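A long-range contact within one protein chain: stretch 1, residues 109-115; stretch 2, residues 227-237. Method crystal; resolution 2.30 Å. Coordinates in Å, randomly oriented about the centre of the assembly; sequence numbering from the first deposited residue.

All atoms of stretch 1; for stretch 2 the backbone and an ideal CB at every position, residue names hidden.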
# COMPACT_ATOMS: atom_id res chain seq x y z
N SER A 109 -13.62 30.82 12.93
CA SER A 109 -13.21 30.50 14.29
C SER A 109 -12.17 29.39 14.34
O SER A 109 -12.00 28.64 13.39
CB SER A 109 -14.44 30.09 15.11
OG SER A 109 -15.09 28.99 14.49
N GLU A 110 -11.48 29.31 15.48
CA GLU A 110 -10.44 28.31 15.71
C GLU A 110 -11.03 26.90 15.79
O GLU A 110 -12.15 26.71 16.26
CB GLU A 110 -9.70 28.66 17.02
CG GLU A 110 -8.65 27.65 17.45
CD GLU A 110 -8.00 27.99 18.78
OE1 GLU A 110 -8.74 28.29 19.75
OE2 GLU A 110 -6.75 27.94 18.87
N GLY A 111 -10.28 25.90 15.33
CA GLY A 111 -10.78 24.53 15.37
C GLY A 111 -9.96 23.52 14.58
O GLY A 111 -8.95 23.87 13.96
N ILE A 112 -10.40 22.27 14.59
CA ILE A 112 -9.72 21.20 13.87
C ILE A 112 -10.63 20.72 12.75
O ILE A 112 -11.76 20.31 13.00
CB ILE A 112 -9.39 20.02 14.79
CG1 ILE A 112 -8.39 20.45 15.86
CG2 ILE A 112 -8.84 18.85 13.96
CD1 ILE A 112 -8.19 19.44 16.97
N ALA A 113 -10.12 20.79 11.52
CA ALA A 113 -10.88 20.37 10.35
C ALA A 113 -10.28 19.10 9.75
O ALA A 113 -9.07 19.01 9.52
CB ALA A 113 -10.89 21.49 9.31
N CYS A 114 -11.14 18.13 9.48
CA CYS A 114 -10.70 16.85 8.93
C CYS A 114 -11.44 16.44 7.68
O CYS A 114 -12.62 16.72 7.52
CB CYS A 114 -10.87 15.74 9.96
SG CYS A 114 -10.13 16.05 11.53
N ILE A 115 -10.72 15.77 6.79
CA ILE A 115 -11.31 15.28 5.56
C ILE A 115 -11.29 13.76 5.60
O ILE A 115 -10.28 13.15 5.96
CB ILE A 115 -10.54 15.76 4.33
CG1 ILE A 115 -10.60 17.30 4.26
CG2 ILE A 115 -11.13 15.13 3.07
CD1 ILE A 115 -9.91 17.88 3.05
N UNK A 227 -3.57 11.51 13.76
CA UNK A 227 -3.83 12.73 13.01
C UNK A 227 -4.45 13.88 13.80
O UNK A 227 -4.28 15.05 13.44
CB UNK A 227 -4.75 12.39 11.83
N UNK A 228 -5.17 13.57 14.88
CA UNK A 228 -5.82 14.61 15.68
C UNK A 228 -5.24 14.80 17.08
O UNK A 228 -4.97 15.92 17.50
CB UNK A 228 -7.31 14.29 15.80
N UNK A 229 -5.04 13.71 17.81
CA UNK A 229 -4.51 13.82 19.16
C UNK A 229 -3.29 14.73 19.26
O UNK A 229 -3.23 15.61 20.13
CB UNK A 229 -4.15 12.43 19.68
N UNK A 230 -2.34 14.52 18.36
CA UNK A 230 -1.09 15.29 18.33
C UNK A 230 -1.25 16.80 18.29
O UNK A 230 -0.26 17.53 18.45
CB UNK A 230 -0.27 14.86 17.11
N UNK A 231 -2.46 17.30 18.06
CA UNK A 231 -2.63 18.74 18.04
C UNK A 231 -2.73 19.24 19.48
O UNK A 231 -2.53 20.43 19.75
CB UNK A 231 -3.87 19.14 17.23
N UNK A 232 -3.02 18.33 20.40
CA UNK A 232 -3.13 18.67 21.83
C UNK A 232 -4.16 19.76 22.12
O UNK A 232 -3.89 20.69 22.87
CB UNK A 232 -1.77 19.12 22.36
N UNK A 233 -5.34 19.63 21.51
CA UNK A 233 -6.41 20.60 21.71
C UNK A 233 -7.79 19.92 21.80
O UNK A 233 -8.70 20.23 21.01
CB UNK A 233 -6.40 21.62 20.57
N UNK A 234 -7.97 18.99 22.75
CA UNK A 234 -9.25 18.29 22.91
C UNK A 234 -10.39 19.20 23.35
O UNK A 234 -11.47 18.73 23.70
CB UNK A 234 -9.09 17.16 23.93
N UNK A 235 -10.13 20.50 23.37
CA UNK A 235 -11.15 21.47 23.75
C UNK A 235 -11.88 21.85 22.47
O UNK A 235 -13.06 22.22 22.49
CB UNK A 235 -10.55 22.69 24.45
N UNK A 236 -11.17 21.75 21.35
CA UNK A 236 -11.73 22.06 20.05
C UNK A 236 -12.56 20.91 19.51
O UNK A 236 -12.12 19.77 19.51
CB UNK A 236 -10.61 22.41 19.06
N UNK A 237 -13.79 21.20 19.07
CA UNK A 237 -14.67 20.16 18.53
C UNK A 237 -14.18 19.75 17.14
O UNK A 237 -13.68 20.58 16.38
CB UNK A 237 -16.12 20.65 18.47

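Stretch 1 alternates its side chains: Ile112 and Cys114 turn theirs toward stretch 2, Ala113 turns away, Gly111 leaves bare backbone, and Glu110 extends a carboxylate at one end.

Position 227 is helical, its CB sideways with nothing of stretch 1 within 5.5 Å, so stretch 1 hardly constrains it; it is Asn227, hydrogen-bonded elsewhere in the structure.

At 228 the CB also points sideways, but it lies 5.2 Å from Ile112 CG2 and 5.4 Å from Cys114 SG. Small or medium apolar residues, such as Val, Ile, Leu or Ala, would suit. Val228 divides its branches: CG1 lies 4.1 Å from Ile112 CD1, while CG2 lies 4.0 Å from Cys114 SG.

Position 229 points away and 230 is out of reach, so polar or apolar residues could serve. They are Leu229 and Arg230.

Position 231 points toward stretch 1, its ideal CB 4.3 Å from Ile112 CD1. Leu, Met or an aromatic could cover that methyl. Tyr231 meets it obliquely, CD2 4.0 Å from Ile112 CD1, and its hydroxyl bonds elsewhere in the structure.

The positive phi at 232, as the chain leaves the helix, favours Gly, Asn or Asp. The CB points away, and Asn232 closes the turn, its N 2.7 Å from Leu229 O in a backbone hydrogen bond.

Position 233 points toward stretch 1, with its ideal CB 4.6 Å from Ile112 CD1 and the Glu110 carboxylate farther out. A long side chain with an apolar stem and a basic end is the natural reading: Lys or Arg. Arg233 makes a two-pronged salt bridge, NH1 to Glu110 OE2 at 2.8 Å and NH2 to Glu110 OE1 at 2.9 Å, with Glu110 OE2 at the edge of the guanidinium, near its plane.

Position 234 points away, and its phi of -66° admits many residues, proline included; Pro234 occupies the turn. At 235 the CB is sideways, without a nearby partner in stretch 1, so stretch 1 leaves the choice open, and a turn position like this takes small polar residues well. Asp235 braces Arg233, its OD2 3.0 Å from Arg233 NH2 in a salt bridge.

Position 236 points toward stretch 1, its ideal CB 4.3 Å from Gly111 CA and 4.4 Å from Ile112 CG1. Leu, Ile, Val or Met would suit. Leu236 places CG 3.7 Å from Gly111 CA, against the bare backbone, and CD2 reaches both Ile112 CG1 (4.3 Å) and Glu110 CG (4.1 Å).

Position 237 points away, its phi of -74° permitting proline; Pro237 meets stretch 1 through its backbone.

Stretch 2 (227-237) NVLRYNRPDLP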
# COMPACT_ATOMS: atom_id res chain seq x y z
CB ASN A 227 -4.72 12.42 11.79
CG ASN A 227 -4.06 11.44 10.82
OD1 ASN A 227 -3.19 11.82 10.04
ND2 ASN A 227 -4.47 10.17 10.88
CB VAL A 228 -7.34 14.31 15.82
CG1 VAL A 228 -8.01 15.37 16.69
CG2 VAL A 228 -7.98 14.26 14.45
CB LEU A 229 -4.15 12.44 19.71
CG LEU A 229 -5.33 11.54 20.07
CD1 LEU A 229 -4.79 10.39 20.89
CD2 LEU A 229 -6.38 12.32 20.87
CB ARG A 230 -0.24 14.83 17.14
CG ARG A 230 0.58 13.56 17.42
CD ARG A 230 1.63 13.83 18.49
NE ARG A 230 2.65 12.78 18.60
CZ ARG A 230 3.81 12.94 19.25
NH1 ARG A 230 4.08 14.11 19.84
NH2 ARG A 230 4.67 11.95 19.34
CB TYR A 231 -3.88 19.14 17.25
CG TYR A 231 -3.78 18.89 15.75
CD1 TYR A 231 -2.62 19.23 15.05
CD2 TYR A 231 -4.84 18.33 15.05
CE1 TYR A 231 -2.52 19.01 13.67
CE2 TYR A 231 -4.75 18.10 13.67
CZ TYR A 231 -3.59 18.45 12.99
OH TYR A 231 -3.50 18.21 11.64
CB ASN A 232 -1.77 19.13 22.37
CG ASN A 232 -0.69 18.07 22.21
OD1 ASN A 232 -0.87 16.92 22.61
ND2 ASN A 232 0.45 18.46 21.64
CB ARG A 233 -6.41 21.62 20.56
CG ARG A 233 -5.21 22.57 20.54
CD ARG A 233 -5.19 23.47 21.77
NE ARG A 233 -6.39 24.31 21.86
CZ ARG A 233 -6.58 25.42 21.16
NH1 ARG A 233 -5.65 25.85 20.32
NH2 ARG A 233 -7.70 26.12 21.29
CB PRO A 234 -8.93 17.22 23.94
CG PRO A 234 -7.93 17.90 24.81
CD PRO A 234 -7.01 18.54 23.78
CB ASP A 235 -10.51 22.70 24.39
CG ASP A 235 -9.24 23.12 23.69
OD1 ASP A 235 -8.31 22.28 23.62
OD2 ASP A 235 -9.15 24.28 23.22
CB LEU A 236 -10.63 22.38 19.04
CG LEU A 236 -10.09 23.81 18.98
CD1 LEU A 236 -10.27 24.53 20.30
CD2 LEU A 236 -8.61 23.73 18.58
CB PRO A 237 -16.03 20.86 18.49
CG PRO A 237 -15.65 22.27 18.17
CD PRO A 237 -14.48 22.50 19.12
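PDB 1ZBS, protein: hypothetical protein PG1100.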